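Local atomic coordinates of aminotransferase (Paracoccus denitrificans, PDB entry 4GRX), a protein that probably transfers amino groups between amines and carbonyl compounds as a class III omega-aminotransferase, using a pyridoxal phosphate held covalently as an imine. Residues A[156-161]-A[232-237]; A[169-174]-A[181-186]; A[190-195]-A[211-216]. All coordinates share one frame; numbering follows the deposited sequence.

The three contacts cluster at one end of the large mixed sheet, where strands 229-234, 154-158 and 188-191 run parallel, the last outermost in the chain. Interaction 1 joins the first two and continues into the loops beyond them; interactions 2 and 3 are nested, one after the other, in the chain that runs between its segments. T157 OG1 reaches M172 O of interaction 2 at 2.7 Å, while T157 O meets L191 N of interaction 3 at 3.0 Å. H190 NE2 of interaction 3 approaches S171 O of interaction 2 at 2.9 Å. Interaction 1 comes closest to the active site, the side chain of E235 lying about 9 Å from the bound delta-amino valeric acid.

Interaction 1. Residues A[156-161]-A[232-237]; sequences LTRWNA and FFAEPV
L156 and F232 pair across two parallel strands, and F233 N donates to L156 O at 2.9 Å. The same carbonyl also receives a CA-H...O contact from F232. On the sheet face carrying L156 and F232, L156 CB lies 3.9 Å from F232 CD2. T157 points to the other face, its CG2 against F233 CB.

R158 carries the contact beyond the strands. Bends at chi2 (88°) and chi3 (48°) fold its chain over the neighbouring segment: CD passes F232 CZ, and A234 CB sits over one face of the guanidinium, 3.4 Å from CZ of R158. NH2 makes a weak bond to E235 O. Waters lie at the guanidinium edge, one joining R158 N and NE to F233 O, another joining R158 NH2 to E235 N and OE1.

Further out, Y250 OH bonds R158 NH1. E235 uses OE1 for Y162 N and OE2 for G239 N, so it fixes the backbone of a residue that lines the ligand pocket.

R158 NH2 and E235 OE1 remain 5.2 Å apart, without a salt bridge. The two buried groups, probably of opposite charge, are linked through a shared water and backbone groups, and their proximity would probably help keep both ionised.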
ATOM      1  N   LEU A 156      13.933   3.680 -15.919  1.00 18.86           N
ATOM      2  CA  LEU A 156      14.959   4.701 -15.656  1.00 18.98           C
ATOM      3  C   LEU A 156      14.549   5.637 -14.535  1.00 18.79           C
ATOM      4  O   LEU A 156      13.467   6.218 -14.575  1.00 18.59           O
ATOM      5  CB  LEU A 156      15.246   5.514 -16.918  1.00 19.70           C
ATOM      6  CG  LEU A 156      15.402   4.764 -18.245  1.00 20.29           C
ATOM      7  CD1 LEU A 156      15.606   5.731 -19.403  1.00 21.17           C
ATOM      8  CD2 LEU A 156      16.568   3.784 -18.189  1.00 20.37           C
ATOM      9  N   THR A 157      15.420   5.761 -13.529  1.00 18.99           N
ATOM     10  CA  THR A 157      15.279   6.765 -12.451  1.00 18.94           C
ATOM     11  C   THR A 157      16.618   7.449 -12.193  1.00 19.81           C
ATOM     12  O   THR A 157      17.572   7.233 -12.944  1.00 20.64           O
ATOM     13  CB  THR A 157      14.686   6.182 -11.147  1.00 18.21           C
ATOM     14  OG1 THR A 157      15.423   5.033 -10.719  1.00 17.53           O
ATOM     15  CG2 THR A 157      13.225   5.784 -11.345  1.00 18.17           C
ATOM     16  N   ARG A 158      16.707   8.277 -11.154  1.00 20.27           N
ATOM     17  CA  ARG A 158      17.981   8.951 -10.842  1.00 21.05           C
ATOM     18  C   ARG A 158      18.549   8.545  -9.495  1.00 21.12           C
ATOM     19  O   ARG A 158      17.803   8.269  -8.556  1.00 20.75           O
ATOM     20  CB  ARG A 158      17.853  10.481 -10.845  1.00 21.40           C
ATOM     21  CG  ARG A 158      17.777  11.171 -12.194  1.00 21.57           C
ATOM     22  CD  ARG A 158      16.350  11.259 -12.688  1.00 21.34           C
ATOM     23  NE  ARG A 158      15.426  11.746 -11.664  1.00 21.50           N
ATOM     24  CZ  ARG A 158      15.183  13.035 -11.417  1.00 22.26           C
ATOM     25  NH1 ARG A 158      15.810  13.987 -12.099  1.00 22.84           N
ATOM     26  NH2 ARG A 158      14.309  13.374 -10.479  1.00 22.36           N
ATOM     27  N   TRP A 159      19.875   8.558  -9.400  1.00 21.33           N
ATOM     28  CA  TRP A 159      20.529   8.447  -8.126  1.00 21.65           C
ATOM     29  C   TRP A 159      19.962   9.506  -7.204  1.00 22.40           C
ATOM     30  O   TRP A 159      19.580  10.588  -7.649  1.00 23.06           O
ATOM     31  CB  TRP A 159      22.050   8.532  -8.271  1.00 22.20           C
ATOM     32  CG  TRP A 159      22.740   8.042  -7.018  1.00 22.56           C
ATOM     33  CD1 TRP A 159      23.532   8.780  -6.137  1.00 23.29           C
ATOM     34  CD2 TRP A 159      22.641   6.705  -6.410  1.00 21.89           C
ATOM     35  NE1 TRP A 159      23.941   8.004  -5.091  1.00 23.52           N
ATOM     36  CE2 TRP A 159      23.446   6.754  -5.185  1.00 22.62           C
ATOM     37  CE3 TRP A 159      22.007   5.517  -6.751  1.00 21.03           C
ATOM     38  CZ2 TRP A 159      23.585   5.656  -4.350  1.00 22.49           C
ATOM     39  CZ3 TRP A 159      22.157   4.415  -5.906  1.00 20.92           C
ATOM     40  CH2 TRP A 159      22.934   4.482  -4.736  1.00 21.83           C
ATOM     41  N   ASN A 160      19.843   9.173  -5.919  1.00 22.63           N
ATOM     42  CA  ASN A 160      19.154  10.006  -4.924  1.00 22.37           C
ATOM     43  C   ASN A 160      17.634  10.071  -5.095  1.00 22.26           C
ATOM     44  O   ASN A 160      16.963  10.707  -4.287  1.00 23.39           O
ATOM     45  CB  ASN A 160      19.746  11.420  -4.842  1.00 23.20           C
ATOM     46  CG  ASN A 160      21.192  11.439  -4.363  1.00 24.40           C
ATOM     47  OD1 ASN A 160      21.594  10.659  -3.497  1.00 25.25           O
ATOM     48  ND2 ASN A 160      21.981  12.358  -4.913  1.00 24.92           N
ATOM     49  N   ALA A 161      17.069   9.436  -6.121  1.00 21.37           N
ATOM     50  CA  ALA A 161      15.606   9.435  -6.260  1.00 21.15           C
ATOM     51  C   ALA A 161      14.959   8.668  -5.107  1.00 21.62           C
ATOM     52  O   ALA A 161      15.558   7.741  -4.528  1.00 21.77           O
ATOM     53  CB  ALA A 161      15.182   8.829  -7.582  1.00 20.63           C
ATOM     54  N   PHE A 232      10.517   6.319 -17.645  1.00 20.42           N
ATOM     55  CA  PHE A 232      11.428   7.223 -16.943  1.00 19.97           C
ATOM     56  C   PHE A 232      10.608   7.948 -15.890  1.00 19.92           C
ATOM     57  O   PHE A 232       9.641   8.657 -16.209  1.00 20.79           O
ATOM     58  CB  PHE A 232      12.023   8.239 -17.932  1.00 20.77           C
ATOM     59  CG  PHE A 232      12.838   9.340 -17.289  1.00 20.95           C
ATOM     60  CD1 PHE A 232      12.228  10.482 -16.779  1.00 21.51           C
ATOM     61  CD2 PHE A 232      14.227   9.252 -17.227  1.00 20.83           C
ATOM     62  CE1 PHE A 232      12.981  11.502 -16.198  1.00 21.75           C
ATOM     63  CE2 PHE A 232      14.984  10.261 -16.653  1.00 21.13           C
ATOM     64  CZ  PHE A 232      14.359  11.389 -16.127  1.00 21.58           C
ATOM     65  N   PHE A 233      10.973   7.753 -14.629  1.00 19.12           N
ATOM     66  CA  PHE A 233      10.319   8.461 -13.535  1.00 18.95           C
ATOM     67  C   PHE A 233      11.246   9.531 -12.992  1.00 18.88           C
ATOM     68  O   PHE A 233      12.462   9.312 -12.884  1.00 18.14           O
ATOM     69  CB  PHE A 233       9.986   7.505 -12.392  1.00 18.54           C
ATOM     70  CG  PHE A 233       8.944   6.489 -12.720  1.00 18.78           C
ATOM     71  CD1 PHE A 233       9.185   5.495 -13.682  1.00 18.74           C
ATOM     72  CD2 PHE A 233       7.737   6.479 -12.028  1.00 18.95           C
ATOM     73  CE1 PHE A 233       8.215   4.541 -13.976  1.00 18.93           C
ATOM     74  CE2 PHE A 233       6.771   5.528 -12.316  1.00 19.17           C
ATOM     75  CZ  PHE A 233       7.007   4.560 -13.282  1.00 19.06           C
ATOM     76  N   ALA A 234      10.662  10.670 -12.614  1.00 19.58           N
ATOM     77  CA  ALA A 234      11.400  11.728 -11.906  1.00 20.02           C
ATOM     78  C   ALA A 234      10.502  12.531 -10.997  1.00 20.66           C
ATOM     79  O   ALA A 234       9.387  12.909 -11.383  1.00 21.46           O
ATOM     80  CB  ALA A 234      12.100  12.658 -12.897  1.00 20.20           C
ATOM     81  N   GLU A 235      10.991  12.795  -9.791  1.00 20.64           N
ATOM     82  CA  GLU A 235      10.436  13.842  -8.953  1.00 21.64           C
ATOM     83  C   GLU A 235      10.879  15.175  -9.556  1.00 22.90           C
ATOM     84  O   GLU A 235      12.064  15.321  -9.922  1.00 22.94           O
ATOM     85  CB  GLU A 235      11.017  13.764  -7.550  1.00 21.59           C
ATOM     86  CG  GLU A 235      10.672  12.510  -6.779  1.00 21.12           C
ATOM     87  CD  GLU A 235      11.693  12.219  -5.705  1.00 21.03           C
ATOM     88  OE1 GLU A 235      12.603  11.412  -5.991  1.00 20.55           O
ATOM     89  OE2 GLU A 235      11.606  12.808  -4.596  1.00 21.30           O
ATOM     90  N   PRO A 236       9.955  16.156  -9.675  1.00 23.76           N
ATOM     91  CA  PRO A 236      10.419  17.455 -10.196  1.00 24.85           C
ATOM     92  C   PRO A 236      11.536  18.045  -9.321  1.00 25.19           C
ATOM     93  O   PRO A 236      12.582  18.460  -9.844  1.00 25.35           O
ATOM     94  CB  PRO A 236       9.151  18.323 -10.186  1.00 25.77           C
ATOM     95  CG  PRO A 236       8.029  17.337 -10.265  1.00 25.44           C
ATOM     96  CD  PRO A 236       8.494  16.116  -9.506  1.00 24.17           C
ATOM     97  N   VAL A 237      11.306  18.057  -8.008  1.00 25.56           N
ATOM     98  CA  VAL A 237      12.315  18.392  -7.017  1.00 26.17           C
ATOM     99  C   VAL A 237      12.446  17.143  -6.158  1.00 26.38           C
ATOM    100  O   VAL A 237      11.429  16.612  -5.702  1.00 26.96           O
ATOM    101  CB  VAL A 237      11.857  19.537  -6.094  1.00 26.92           C
ATOM    102  CG1 VAL A 237      12.961  19.909  -5.113  1.00 27.32           C
ATOM    103  CG2 VAL A 237      11.440  20.753  -6.885  1.00 27.77           C
TER
HETATM  104  O   HOH W   1      13.883   9.402 -10.638  1.00 15.14           O
HETATM  105  O   HOH W   2      13.079  11.490  -8.741  1.00 18.20           O
HETATM  106  O   HOH W   3      14.755  16.687 -10.613  1.00 23.84           O
HETATM  107  O   HOH W   4      14.549  11.884  -3.883  1.00 16.65           O

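Interaction 2. Residues A[169-174]-A[181-186]; sequences SASMTG and FGLPLP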
ATOM      1  N   SER A 169       9.434  -0.238  -6.260  1.00 21.00           N
ATOM      2  CA  SER A 169       9.661   1.172  -5.915  1.00 21.34           C
ATOM      3  C   SER A 169      10.979   1.408  -5.168  1.00 21.83           C
ATOM      4  O   SER A 169      11.580   2.476  -5.277  1.00 22.82           O
ATOM      5  CB  SER A 169       8.452   1.787  -5.181  1.00 21.93           C
ATOM      6  OG  SER A 169       7.988   0.981  -4.108  1.00 22.09           O
ATOM      7  N   ALA A 170      11.441   0.404  -4.427  1.00 21.90           N
ATOM      8  CA  ALA A 170      12.759   0.475  -3.803  1.00 21.22           C
ATOM      9  C   ALA A 170      13.880   0.303  -4.845  1.00 21.29           C
ATOM     10  O   ALA A 170      14.963   0.891  -4.703  1.00 21.54           O
ATOM     11  CB  ALA A 170      12.879  -0.534  -2.675  1.00 20.44           C
ATOM     12  N   SER A 171      13.624  -0.494  -5.888  1.00 20.51           N
ATOM     13  CA  SER A 171      14.589  -0.648  -6.981  1.00 19.94           C
ATOM     14  C   SER A 171      14.649   0.658  -7.754  1.00 20.21           C
ATOM     15  O   SER A 171      15.668   0.999  -8.367  1.00 19.68           O
ATOM     16  CB  SER A 171      14.181  -1.776  -7.915  1.00 19.51           C
ATOM     17  OG  SER A 171      14.175  -3.017  -7.244  1.00 19.50           O
ATOM     18  N   MET A 172      13.544   1.400  -7.689  1.00 20.45           N
ATOM     19  CA  MET A 172      13.456   2.707  -8.301  1.00 21.33           C
ATOM     20  C   MET A 172      14.247   3.791  -7.511  1.00 21.70           C
ATOM     21  O   MET A 172      14.754   4.773  -8.071  1.00 21.29           O
ATOM     22  CB  MET A 172      11.987   3.062  -8.442  1.00 22.20           C
ATOM     23  CG  MET A 172      11.266   2.230  -9.488  1.00 22.99           C
ATOM     24  SD  MET A 172       9.692   3.016  -9.870  1.00 25.54           S
ATOM     25  CE  MET A 172       8.611   1.911  -8.992  1.00 24.94           C
ATOM     26  N   THR A 173      14.375   3.556  -6.211  1.00 21.54           N
ATOM     27  CA  THR A 173      14.974   4.482  -5.276  1.00 21.57           C
ATOM     28  C   THR A 173      16.498   4.383  -5.340  1.00 21.53           C
ATOM     29  O   THR A 173      17.063   3.312  -5.202  1.00 21.74           O
ATOM     30  CB  THR A 173      14.408   4.188  -3.864  1.00 21.22           C
ATOM     31  OG1 THR A 173      13.026   4.601  -3.831  1.00 21.49           O
ATOM     32  CG2 THR A 173      15.213   4.874  -2.760  1.00 20.73           C
ATOM     33  N   GLY A 174      17.168   5.500  -5.554  1.00 21.76           N
ATOM     34  CA  GLY A 174      18.609   5.447  -5.735  1.00 22.37           C
ATOM     35  C   GLY A 174      19.367   5.782  -4.472  1.00 23.37           C
ATOM     36  O   GLY A 174      19.843   6.899  -4.334  1.00 24.11           O
ATOM     37  N   PHE A 181      18.632  -5.416   1.142  1.00 18.92           N
ATOM     38  CA  PHE A 181      17.551  -6.246   0.638  1.00 18.69           C
ATOM     39  C   PHE A 181      17.961  -6.998  -0.624  1.00 18.70           C
ATOM     40  O   PHE A 181      17.159  -7.742  -1.198  1.00 18.41           O
ATOM     41  CB  PHE A 181      16.312  -5.396   0.331  1.00 18.21           C
ATOM     42  CG  PHE A 181      15.772  -4.638   1.521  1.00 18.70           C
ATOM     43  CD1 PHE A 181      15.730  -3.241   1.515  1.00 18.46           C
ATOM     44  CD2 PHE A 181      15.303  -5.320   2.653  1.00 19.49           C
ATOM     45  CE1 PHE A 181      15.240  -2.543   2.609  1.00 19.06           C
ATOM     46  CE2 PHE A 181      14.815  -4.617   3.764  1.00 19.88           C
ATOM     47  CZ  PHE A 181      14.789  -3.232   3.742  1.00 19.75           C
ATOM     48  N   GLY A 182      19.207  -6.809  -1.055  1.00 19.26           N
ATOM     49  CA  GLY A 182      19.656  -7.314  -2.338  1.00 19.25           C
ATOM     50  C   GLY A 182      18.950  -6.626  -3.497  1.00 19.25           C
ATOM     51  O   GLY A 182      18.692  -7.244  -4.525  1.00 19.81           O
ATOM     52  N   LEU A 183      18.626  -5.346  -3.342  1.00 19.07           N
ATOM     53  CA  LEU A 183      18.070  -4.561  -4.442  1.00 18.42           C
ATOM     54  C   LEU A 183      19.111  -3.553  -4.932  1.00 19.15           C
ATOM     55  O   LEU A 183      20.175  -3.414  -4.292  1.00 20.34           O
ATOM     56  CB  LEU A 183      16.795  -3.846  -4.004  1.00 17.64           C
ATOM     57  CG  LEU A 183      15.655  -4.728  -3.496  1.00 17.34           C
ATOM     58  CD1 LEU A 183      14.506  -3.832  -3.067  1.00 17.33           C
ATOM     59  CD2 LEU A 183      15.184  -5.746  -4.519  1.00 16.53           C
ATOM     60  N   PRO A 184      18.844  -2.863  -6.067  1.00 18.37           N
ATOM     61  CA  PRO A 184      17.709  -2.971  -7.002  1.00 17.55           C
ATOM     62  C   PRO A 184      17.628  -4.346  -7.680  1.00 17.40           C
ATOM     63  O   PRO A 184      18.666  -5.008  -7.831  1.00 18.05           O
ATOM     64  CB  PRO A 184      18.067  -1.929  -8.080  1.00 17.69           C
ATOM     65  CG  PRO A 184      19.573  -1.823  -8.039  1.00 17.80           C
ATOM     66  CD  PRO A 184      19.871  -1.920  -6.566  1.00 18.32           C
ATOM     67  N   LEU A 185      16.424  -4.752  -8.105  1.00 16.70           N
ATOM     68  CA  LEU A 185      16.214  -5.925  -8.980  0.83 16.42           C
ATOM     69  C   LEU A 185      16.747  -5.678 -10.409  1.00 16.73           C
ATOM     70  O   LEU A 185      16.883  -4.527 -10.806  1.00 16.59           O
ATOM     71  CB  LEU A 185      14.724  -6.221  -9.100  0.83 15.83           C
ATOM     72  CG  LEU A 185      13.885  -6.608  -7.896  0.75 15.77           C
ATOM     73  CD1 LEU A 185      12.414  -6.501  -8.259  1.00 15.51           C
ATOM     74  CD2 LEU A 185      14.242  -8.008  -7.420  1.00 15.92           C
ATOM     75  N   PRO A 186      16.991  -6.751 -11.213  1.00 17.19           N
ATOM     76  CA  PRO A 186      17.359  -6.465 -12.610  1.00 17.66           C
ATOM     77  C   PRO A 186      16.338  -5.514 -13.254  1.00 18.18           C
ATOM     78  O   PRO A 186      15.133  -5.576 -12.941  1.00 18.48           O
ATOM     79  CB  PRO A 186      17.278  -7.844 -13.289  1.00 17.68           C
ATOM     80  CG  PRO A 186      17.416  -8.837 -12.180  1.00 17.49           C
ATOM     81  CD  PRO A 186      16.768  -8.196 -10.989  1.00 16.99           C
TER
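Where helix 167-172 meets the loop leading to strand 188-191, the chain doubles back on itself, and A170 and S171 of the helix receive L183, P184 and L185 of the loop. The S171 hydroxyl is the polar centre of this contact. L185 N donates to S171 OG at 3.0 Å, and the bond is almost straight, with an angle of 173° at the hydrogen. OG lies beside its own backbone N (chi1 -63°), a position from which it can also reach back one helical turn to bond A167 O. The hydroxyl therefore works in both directions, accepting from the loop and donating to the helix.

Around it the contacts are apolar. P184 CB packs 3.9 Å from S171 CB, and the CB and CG of L185 lie on the same side of OG as the donating N, each 3.7 Å from S171 OG. L183 uses its two methyls separately, CD1 touching A170 CB at 3.7 Å and CD2 approaching S171 OG. The peptide between L183 and P184 is cis, which turns the chain sharply between the leucine that faces the helix and the L185 N-H that bonds to it. An alanine in place of S171 would probably leave L185 N without its acceptor and let the loop shift away from the helix.

M172 points away from the loop, and its side chain packs on N133 and V137 of helix 129-146 and on F188 of strand 188-191. The second subunit also packs here, its W141 on L183 and its K138 on A170.

Interaction 3. Residues A[190-195]-A[211-216]; sequences HLTCPH and ARLARE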
ATOM      1  N   HIS A 190      19.953   3.581 -12.619  1.00 21.24           N
ATOM      2  CA  HIS A 190      20.078   4.878 -11.974  1.00 22.10           C
ATOM      3  C   HIS A 190      21.050   5.790 -12.676  1.00 22.89           C
ATOM      4  O   HIS A 190      22.237   5.490 -12.730  1.00 23.59           O
ATOM      5  CB  HIS A 190      20.487   4.682 -10.525  1.00 22.56           C
ATOM      6  CG  HIS A 190      19.519   3.846  -9.740  1.00 22.57           C
ATOM      7  ND1 HIS A 190      19.911   2.817  -8.968  1.00 23.24           N
ATOM      8  CD2 HIS A 190      18.131   3.910  -9.639  1.00 22.30           C
ATOM      9  CE1 HIS A 190      18.827   2.247  -8.397  1.00 22.80           C
ATOM     10  NE2 HIS A 190      17.740   2.922  -8.806  1.00 22.64           N
ATOM     11  N   LEU A 191      20.548   6.903 -13.218  1.00 22.93           N
ATOM     12  CA  LEU A 191      21.362   7.888 -13.945  1.00 23.62           C
ATOM     13  C   LEU A 191      21.811   8.960 -12.982  1.00 24.43           C
ATOM     14  O   LEU A 191      21.319   9.017 -11.853  1.00 25.47           O
ATOM     15  CB  LEU A 191      20.526   8.581 -15.006  1.00 23.71           C
ATOM     16  CG  LEU A 191      19.648   7.799 -15.968  1.00 23.04           C
ATOM     17  CD1 LEU A 191      18.524   8.720 -16.401  1.00 23.06           C
ATOM     18  CD2 LEU A 191      20.474   7.348 -17.157  1.00 23.55           C
ATOM     19  N   THR A 192      22.706   9.838 -13.419  1.00 24.59           N
ATOM     20  CA  THR A 192      23.253  10.853 -12.517  1.00 25.08           C
ATOM     21  C   THR A 192      22.172  11.805 -12.008  1.00 25.41           C
ATOM     22  O   THR A 192      21.286  12.249 -12.758  1.00 25.51           O
ATOM     23  CB  THR A 192      24.354  11.684 -13.195  1.00 25.69           C
ATOM     24  OG1 THR A 192      25.227  10.819 -13.910  1.00 25.67           O
ATOM     25  CG2 THR A 192      25.158  12.440 -12.193  1.00 26.16           C
ATOM     26  N   CYS A 193      22.261  12.114 -10.724  1.00 25.78           N
ATOM     27  CA  CYS A 193      21.365  13.040 -10.081  1.00 26.38           C
ATOM     28  C   CYS A 193      21.696  14.482 -10.536  1.00 27.49           C
ATOM     29  O   CYS A 193      22.852  14.893 -10.447  1.00 28.02           O
ATOM     30  CB  CYS A 193      21.526  12.901  -8.572  1.00 26.82           C
ATOM     31  SG  CYS A 193      20.686  14.203  -7.659  1.00 29.49           S
ATOM     32  N   PRO A 194      20.688  15.249 -11.020  1.00 27.13           N
ATOM     33  CA  PRO A 194      20.946  16.610 -11.527  1.00 27.59           C
ATOM     34  C   PRO A 194      21.197  17.650 -10.420  1.00 28.30           C
ATOM     35  O   PRO A 194      20.615  18.735 -10.432  1.00 29.90           O
ATOM     36  CB  PRO A 194      19.683  16.936 -12.337  1.00 27.54           C
ATOM     37  CG  PRO A 194      18.609  16.080 -11.742  1.00 26.79           C
ATOM     38  CD  PRO A 194      19.278  14.842 -11.202  1.00 26.32           C
ATOM     39  N   HIS A 195      22.077  17.309  -9.486  1.00 27.38           N
ATOM     40  CA  HIS A 195      22.479  18.168  -8.388  1.00 26.80           C
ATOM     41  C   HIS A 195      23.784  18.768  -8.785  1.00 27.38           C
ATOM     42  O   HIS A 195      24.845  18.144  -8.669  1.00 27.68           O
ATOM     43  CB  HIS A 195      22.623  17.330  -7.119  1.00 26.24           C
ATOM     44  CG  HIS A 195      22.856  18.134  -5.855  1.00 27.07           C
ATOM     45  ND1 HIS A 195      23.066  17.549  -4.660  1.00 27.04           N
ATOM     46  CD2 HIS A 195      22.927  19.508  -5.635  1.00 27.99           C
ATOM     47  CE1 HIS A 195      23.236  18.496  -3.719  1.00 27.95           C
ATOM     48  NE2 HIS A 195      23.153  19.693  -4.316  1.00 28.56           N
ATOM     49  N   ALA A 211      23.849  19.593 -20.246  1.00 28.86           N
ATOM     50  CA  ALA A 211      24.156  18.924 -21.508  1.00 29.46           C
ATOM     51  C   ALA A 211      24.794  17.534 -21.300  1.00 29.11           C
ATOM     52  O   ALA A 211      24.484  16.598 -22.048  1.00 28.71           O
ATOM     53  CB  ALA A 211      25.014  19.803 -22.394  1.00 30.77           C
ATOM     54  N   ARG A 212      25.641  17.391 -20.272  1.00 29.28           N
ATOM     55  CA  ARG A 212      26.254  16.094 -19.961  1.00 29.07           C
ATOM     56  C   ARG A 212      25.205  15.083 -19.546  1.00 28.53           C
ATOM     57  O   ARG A 212      25.287  13.923 -19.941  1.00 28.33           O
ATOM     58  CB  ARG A 212      27.360  16.191 -18.911  1.00 29.08           C
ATOM     59  CG  ARG A 212      27.884  14.839 -18.432  1.00 28.58           C
ATOM     60  CD  ARG A 212      29.275  14.893 -17.803  1.00 29.67           C
ATOM     61  NE  ARG A 212      29.378  15.793 -16.638  1.00 29.99           N
ATOM     62  CZ  ARG A 212      29.039  15.469 -15.388  1.00 29.05           C
ATOM     63  NH1 ARG A 212      28.564  14.259 -15.131  1.00 27.59           N
ATOM     64  NH2 ARG A 212      29.170  16.362 -14.396  1.00 29.39           N
ATOM     65  N   LEU A 213      24.202  15.504 -18.778  1.00 28.72           N
ATOM     66  CA  LEU A 213      23.141  14.550 -18.391  1.00 28.16           C
ATOM     67  C   LEU A 213      22.201  14.198 -19.555  1.00 28.54           C
ATOM     68  O   LEU A 213      21.684  13.086 -19.625  1.00 28.25           O
ATOM     69  CB  LEU A 213      22.341  15.038 -17.175  1.00 27.73           C
ATOM     70  CG  LEU A 213      23.073  15.276 -15.842  1.00 28.16           C
ATOM     71  CD1 LEU A 213      22.111  15.833 -14.806  1.00 27.87           C
ATOM     72  CD2 LEU A 213      23.767  14.033 -15.300  1.00 27.36           C
ATOM     73  N   ALA A 214      21.984  15.140 -20.469  1.00 29.71           N
ATOM     74  CA  ALA A 214      21.167  14.869 -21.645  1.00 29.93           C
ATOM     75  C   ALA A 214      21.899  13.804 -22.463  1.00 29.93           C
ATOM     76  O   ALA A 214      21.313  12.827 -22.935  1.00 29.17           O
ATOM     77  CB  ALA A 214      20.953  16.151 -22.453  1.00 30.70           C
ATOM     78  N   ARG A 215      23.204  14.007 -22.576  1.00 31.08           N
ATOM     79  CA  ARG A 215      24.108  13.123 -23.279  1.00 31.60           C
ATOM     80  C   ARG A 215      24.159  11.759 -22.596  1.00 30.93           C
ATOM     81  O   ARG A 215      24.104  10.727 -23.267  1.00 31.68           O
ATOM     82  CB  ARG A 215      25.486  13.777 -23.318  1.00 32.53           C
ATOM     83  CG  ARG A 215      26.496  13.162 -24.265  1.00 33.83           C
ATOM     84  CD  ARG A 215      27.605  14.158 -24.590  1.00 35.09           C
ATOM     85  NE  ARG A 215      28.299  14.658 -23.400  1.00 35.16           N
ATOM     86  CZ  ARG A 215      28.418  15.952 -23.074  1.00 35.77           C
ATOM     87  NH1 ARG A 215      27.894  16.903 -23.853  1.00 36.48           N
ATOM     88  NH2 ARG A 215      29.076  16.303 -21.971  1.00 35.23           N
ATOM     89  N   GLU A 216      24.254  11.753 -21.269  1.00 30.60           N
ATOM     90  CA  GLU A 216      24.316  10.505 -20.496  1.00 30.40           C
ATOM     91  C   GLU A 216      23.058   9.661 -20.717  1.00 29.30           C
ATOM     92  O   GLU A 216      23.139   8.428 -20.790  1.00 28.70           O
ATOM     93  CB  GLU A 216      24.533  10.772 -18.994  1.00 30.76           C
ATOM     94  CG  GLU A 216      24.366   9.536 -18.107  1.00 31.46           C
ATOM     95  CD  GLU A 216      23.883   9.835 -16.679  1.00 32.47           C
ATOM     96  OE1 GLU A 216      22.728  10.282 -16.465  1.00 32.17           O
ATOM     97  OE2 GLU A 216      24.660   9.594 -15.739  1.00 33.48           O
TER
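T192 and E216 supply the polar part of this contact. T192 N donates to E216 OE1 at 3.1 Å, with an angle of 151° at the hydrogen, and OE1 receives it on its syn lone pair. A second bond, from the same N-H to OE2, is doubtful, because OE2 is modelled too close to T192 OG1. The glutamate reaches across from the helix with CG anti to its backbone N (chi1 170°) and the chain extended beyond, which brings OE1 close to the CB of L191.

Segment 190-195 leaves the edge strand 188-191, and segment 211-216 belongs to helix 206-224, which leads on to strand 229-234. The two strands are parallel in one sheet with strand 154-158 between them, so the contact falls within a beta-alpha-beta crossover.

L213 provides the apolar part, splitting its methyls between two residues. CD1 meets P194 CB at 3.6 Å, and CD2 lies 3.8 Å from T192 CG2, the side chains of T192 and L213 crossing at about a right angle. P194 is the centre of an inverse gamma turn, closed by H195 N bonding C193 O at 2.7 Å. Y250 of helix 250-260 packs on both P194 and L213.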